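Side-chain contacts in acetyl-CoA acetyltransferase (Mycobacterium smegmatis, PDB 4EGV), which is a monomeric thiolase-like protein that may, like other members of the thiolase family, have acyltransferase activity: residues V193-G196 and L197-N200; L208-A211 and D212-A216. All coordinates share one frame; numbering follows the deposited sequence.

Interaction 1 of 2, residues V193-G196 and L197-N200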
loop_
_atom_site.group_PDB
_atom_site.type_symbol
_atom_site.label_atom_id
_atom_site.label_comp_id
_atom_site.label_asym_id
_atom_site.label_seq_id
_atom_site.Cartn_x
_atom_site.Cartn_y
_atom_site.Cartn_z
ATOM N N VAL A 193 3.812 -6.121 13.512
ATOM C CA VAL A 193 3.196 -7.102 14.344
ATOM C C VAL A 193 1.782 -7.531 13.806
ATOM O O VAL A 193 1.378 -8.695 13.888
ATOM C CB VAL A 193 3.215 -6.602 15.806
ATOM C CG1 VAL A 193 2.023 -5.733 16.116
ATOM C CG2 VAL A 193 3.218 -7.760 16.742
ATOM N N GLN A 194 1.061 -6.585 13.229
ATOM C CA GLN A 194 -0.284 -6.840 12.723
ATOM C C GLN A 194 -0.290 -7.538 11.393
ATOM O O GLN A 194 -1.163 -8.346 11.143
ATOM C CB GLN A 194 -1.055 -5.542 12.609
ATOM C CG GLN A 194 -2.186 -5.467 13.587
ATOM C CD GLN A 194 -2.578 -4.056 13.934
ATOM O OE1 GLN A 194 -1.730 -3.224 14.292
ATOM N NE2 GLN A 194 -3.879 -3.769 13.831
ATOM N N TYR A 195 0.687 -7.210 10.550
ATOM C CA TYR A 195 0.915 -7.904 9.314
ATOM C C TYR A 195 1.413 -9.313 9.506
ATOM O O TYR A 195 1.195 -10.153 8.643
ATOM C CB TYR A 195 1.871 -7.126 8.414
ATOM C CG TYR A 195 1.145 -6.159 7.503
ATOM C CD1 TYR A 195 0.433 -6.606 6.380
ATOM C CD2 TYR A 195 1.128 -4.796 7.792
ATOM C CE1 TYR A 195 -0.241 -5.707 5.566
ATOM C CE2 TYR A 195 0.458 -3.888 6.980
ATOM C CZ TYR A 195 -0.213 -4.345 5.877
ATOM O OH TYR A 195 -0.877 -3.450 5.111
ATOM N N GLY A 196 2.081 -9.555 10.631
ATOM C CA GLY A 196 2.527 -10.867 11.003
ATOM C C GLY A 196 1.368 -11.805 11.169
ATOM O O GLY A 196 1.441 -12.961 10.736
ATOM N N LEU A 197 0.308 -11.315 11.804
ATOM C CA LEU A 197 -0.894 -12.109 12.038
ATOM C C LEU A 197 -1.601 -12.515 10.726
ATOM O O LEU A 197 -2.120 -13.618 10.581
ATOM C CB LEU A 197 -1.863 -11.350 12.943
ATOM C CG LEU A 197 -1.492 -11.263 14.422
ATOM C CD1 LEU A 197 -2.065 -10.076 15.133
ATOM C CD2 LEU A 197 -1.763 -12.538 15.142
ATOM N N LEU A 198 -1.634 -11.600 9.770
ATOM C CA LEU A 198 -2.275 -11.810 8.487
ATOM C C LEU A 198 -1.521 -12.781 7.655
ATOM O O LEU A 198 -2.070 -13.584 6.990
ATOM C CB LEU A 198 -2.357 -10.495 7.703
ATOM C CG LEU A 198 -3.576 -9.575 7.767
ATOM C CD1 LEU A 198 -4.054 -9.374 9.121
ATOM C CD2 LEU A 198 -3.321 -8.300 7.122
ATOM N N GLU A 199 -0.225 -12.635 7.682
ATOM C CA GLU A 199 0.685 -13.513 7.036
ATOM C C GLU A 199 0.693 -14.921 7.592
ATOM O O GLU A 199 0.832 -15.809 6.846
ATOM C CB GLU A 199 2.047 -12.889 7.102
ATOM C CG GLU A 199 2.965 -13.307 6.041
ATOM C CD GLU A 199 2.964 -12.437 4.832
ATOM O OE1 GLU A 199 2.737 -12.962 3.761
ATOM O OE2 GLU A 199 3.249 -11.262 4.926
ATOM N N ASN A 200 0.499 -15.117 8.892
ATOM C CA ASN A 200 0.419 -16.435 9.461
ATOM C C ASN A 200 -0.954 -17.036 9.278
ATOM O O ASN A 200 -1.110 -18.215 9.217
ATOM C CB ASN A 200 0.827 -16.410 10.917
ATOM C CG ASN A 200 2.278 -16.422 11.099
ATOM O OD1 ASN A 200 2.981 -16.976 10.337
ATOM N ND2 ASN A 200 2.728 -15.798 12.114
#
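Tyr195 and Leu198, one helical turn apart, make the apolar part of this contact: the leucine methyl CD2 comes obliquely to the ring, 4.2 Å from CD1 of Tyr195. Beyond that touch the ring stacks on Phe346, while its OH takes a hydrogen bond from Ala412 N, so an aromatic residue with a polar tip suits a buried site that is apolar along the ring and polar at its end.

Two backbone hydrogen bonds hold the turns together. Glu199 N gives to Tyr195 O at 3.0 Å with an N-H...O angle of 162°, and Asn200 N gives to Gly196 O at 3.0 Å, less straight at 145°.

The polar ends of Glu199 and Asn200 are used outside the two segments. With CG of Glu199 anti to the backbone N (chi1 -155°) and a bend at chi2, its OE1 hydrogen-bonds Tyr213 OH and its OE2 hydrogen-bonds Tyr259 OH. Asn200, whose CB rests near Gly196 O, offers ND2 to Tyr460 O, an amide satisfying a carbonyl of strand 453-463.

The i to i+4 bonding is that of a regular alpha-helix, here two largely buried turns of helix 191-206, lying between helix 348-357 and strand 453-463 of the additional C-terminal domain of type 1 thiolase-like proteins.

Interaction 2 of 2, residues L208-A211 and D212-A216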
loop_
_atom_site.group_PDB
_atom_site.type_symbol
_atom_site.label_atom_id
_atom_site.label_comp_id
_atom_site.label_asym_id
_atom_site.label_seq_id
_atom_site.Cartn_x
_atom_site.Cartn_y
_atom_site.Cartn_z
ATOM N N LEU A 208 0.843 -24.448 4.188
ATOM C CA LEU A 208 2.287 -24.527 4.034
ATOM C C LEU A 208 2.981 -24.624 5.427
ATOM O O LEU A 208 2.448 -24.164 6.430
ATOM C CB LEU A 208 2.801 -23.332 3.212
ATOM C CG LEU A 208 2.590 -23.257 1.685
ATOM C CD1 LEU A 208 2.831 -21.840 1.151
ATOM C CD2 LEU A 208 3.444 -24.281 0.879
ATOM N N SER A 209 4.154 -25.252 5.488
ATOM C CA SER A 209 4.928 -25.295 6.719
ATOM C C SER A 209 5.639 -23.949 6.888
ATOM O O SER A 209 5.681 -23.147 5.966
ATOM C CB SER A 209 5.937 -26.441 6.689
ATOM O OG SER A 209 7.047 -26.076 5.903
ATOM N N VAL A 210 6.188 -23.712 8.075
ATOM C CA VAL A 210 6.893 -22.470 8.374
ATOM C C VAL A 210 8.052 -22.189 7.391
ATOM O O VAL A 210 8.104 -21.102 6.818
ATOM C CB VAL A 210 7.390 -22.448 9.866
ATOM C CG1 VAL A 210 8.330 -21.269 10.163
ATOM C CG2 VAL A 210 6.229 -22.506 10.830
ATOM N N ALA A 211 8.956 -23.158 7.204
ATOM C CA ALA A 211 10.108 -23.020 6.299
ATOM C C ALA A 211 9.711 -22.854 4.850
ATOM O O ALA A 211 10.374 -22.128 4.136
ATOM C CB ALA A 211 11.084 -24.197 6.448
ATOM N N ASP A 212 8.645 -23.534 4.424
ATOM C CA ASP A 212 8.116 -23.425 3.057
ATOM C C ASP A 212 7.598 -22.010 2.724
ATOM O O ASP A 212 7.858 -21.461 1.646
ATOM C CB ASP A 212 6.989 -24.446 2.846
ATOM C CG ASP A 212 7.467 -25.780 2.208
ATOM O OD1 ASP A 212 8.603 -25.865 1.702
ATOM O OD2 ASP A 212 6.662 -26.747 2.215
ATOM N N TYR A 213 6.860 -21.441 3.676
ATOM C CA TYR A 213 6.308 -20.111 3.568
ATOM C C TYR A 213 7.409 -19.083 3.582
ATOM O O TYR A 213 7.379 -18.124 2.844
ATOM C CB TYR A 213 5.339 -19.854 4.699
ATOM C CG TYR A 213 4.450 -18.685 4.413
ATOM C CD1 TYR A 213 3.276 -18.833 3.672
ATOM C CD2 TYR A 213 4.791 -17.405 4.858
ATOM C CE1 TYR A 213 2.478 -17.749 3.403
ATOM C CE2 TYR A 213 4.006 -16.316 4.581
ATOM C CZ TYR A 213 2.856 -16.481 3.859
ATOM O OH TYR A 213 2.088 -15.363 3.610
ATOM N N ARG A 214 8.400 -19.283 4.423
ATOM C CA ARG A 214 9.520 -18.384 4.426
ATOM C C ARG A 214 10.231 -18.351 3.061
ATOM O O ARG A 214 10.726 -17.316 2.645
ATOM C CB ARG A 214 10.468 -18.703 5.582
ATOM C CG ARG A 214 11.521 -17.643 5.756
ATOM C CD ARG A 214 11.917 -17.273 7.144
ATOM N NE ARG A 214 12.928 -18.108 7.795
ATOM C CZ ARG A 214 12.696 -18.819 8.891
ATOM N NH1 ARG A 214 11.504 -18.836 9.451
ATOM N NH2 ARG A 214 13.650 -19.524 9.437
ATOM N N LEU A 215 10.225 -19.473 2.345
ATOM C CA LEU A 215 10.799 -19.531 0.996
ATOM C C LEU A 215 9.945 -18.765 -0.008
ATOM O O LEU A 215 10.474 -18.069 -0.889
ATOM C CB LEU A 215 11.013 -20.986 0.549
ATOM C CG LEU A 215 11.478 -21.298 -0.879
ATOM C CD1 LEU A 215 12.949 -21.049 -1.069
ATOM C CD2 LEU A 215 11.118 -22.717 -1.285
ATOM N N ALA A 216 8.628 -18.897 0.122
ATOM C CA ALA A 216 7.721 -18.210 -0.766
ATOM C C ALA A 216 7.916 -16.696 -0.680
ATOM O O ALA A 216 7.967 -16.022 -1.711
ATOM C CB ALA A 216 6.275 -18.602 -0.461
#
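Tyr213 reaches back to Leu208 and Ser209 and can be followed outward from the backbone. Its CB sits near Ser209 O, the carbonyl that also accepts from Tyr213 N at 3.1 Å. A chi1 of -163° swings the ring away from its own amide nitrogen and off the helix, toward helix 191-206. On the way the ring carbon CD1 meets the methyl CD1 of Leu208 at 3.9 Å, the two side chains crossing at about a right angle; the other leucine methyl, CD2, lies 4.1 Å from Asp212 CB, so the branched tip of Leu208 spans two successive residues of the helix. The tyrosine side chain also rests on Arg203, and its OH hydrogen-bonds Glu199, with a weak bond from Arg202 NH1 besides. Tyrosine suits this course: the ring offers carbon to Leu208 and the hydroxyl a polar end to Glu199.

The helix opens with an N-cap: Ser209 directly precedes helix 210-230, and its OG accepts a weak hydrogen bond of 3.3 Å from Asp212 N, one of the amides that the first turn cannot satisfy internally. A serine side chain is short enough to fold back to that amide.

Further along, Arg214 N gives to Val210 O at 3.0 Å. The arginine chain bends at chi2 and chi3, bringing NH1 obliquely to within 4.1 Å of Val210 CG1, while NE makes a weak hydrogen bond to Leu246 O.

In the fold
Interactions 1 and 2 belong to consecutive helices, 191-206 and 210-230, and their centres lie about 14 Å apart. The first is buried, its centre about 15 Å from the centre of the chain; the second is a surface contact, about 23 Å out on the same side. Chemistry follows place: in 193-200 Tyr195, Glu199 and Asn200 find polar partners in other parts of the fold; 208-216 starts a helix, with a side-chain cap and exposed Ala211, Asp212 and Leu215, while Tyr213 OH and Arg214 NE also bond outward. Tyr213, the buried member of the second contact, joins the two: its OH lies 2.5 Å from Glu199 OE1, a probable hydrogen bond that ties one helix to the next.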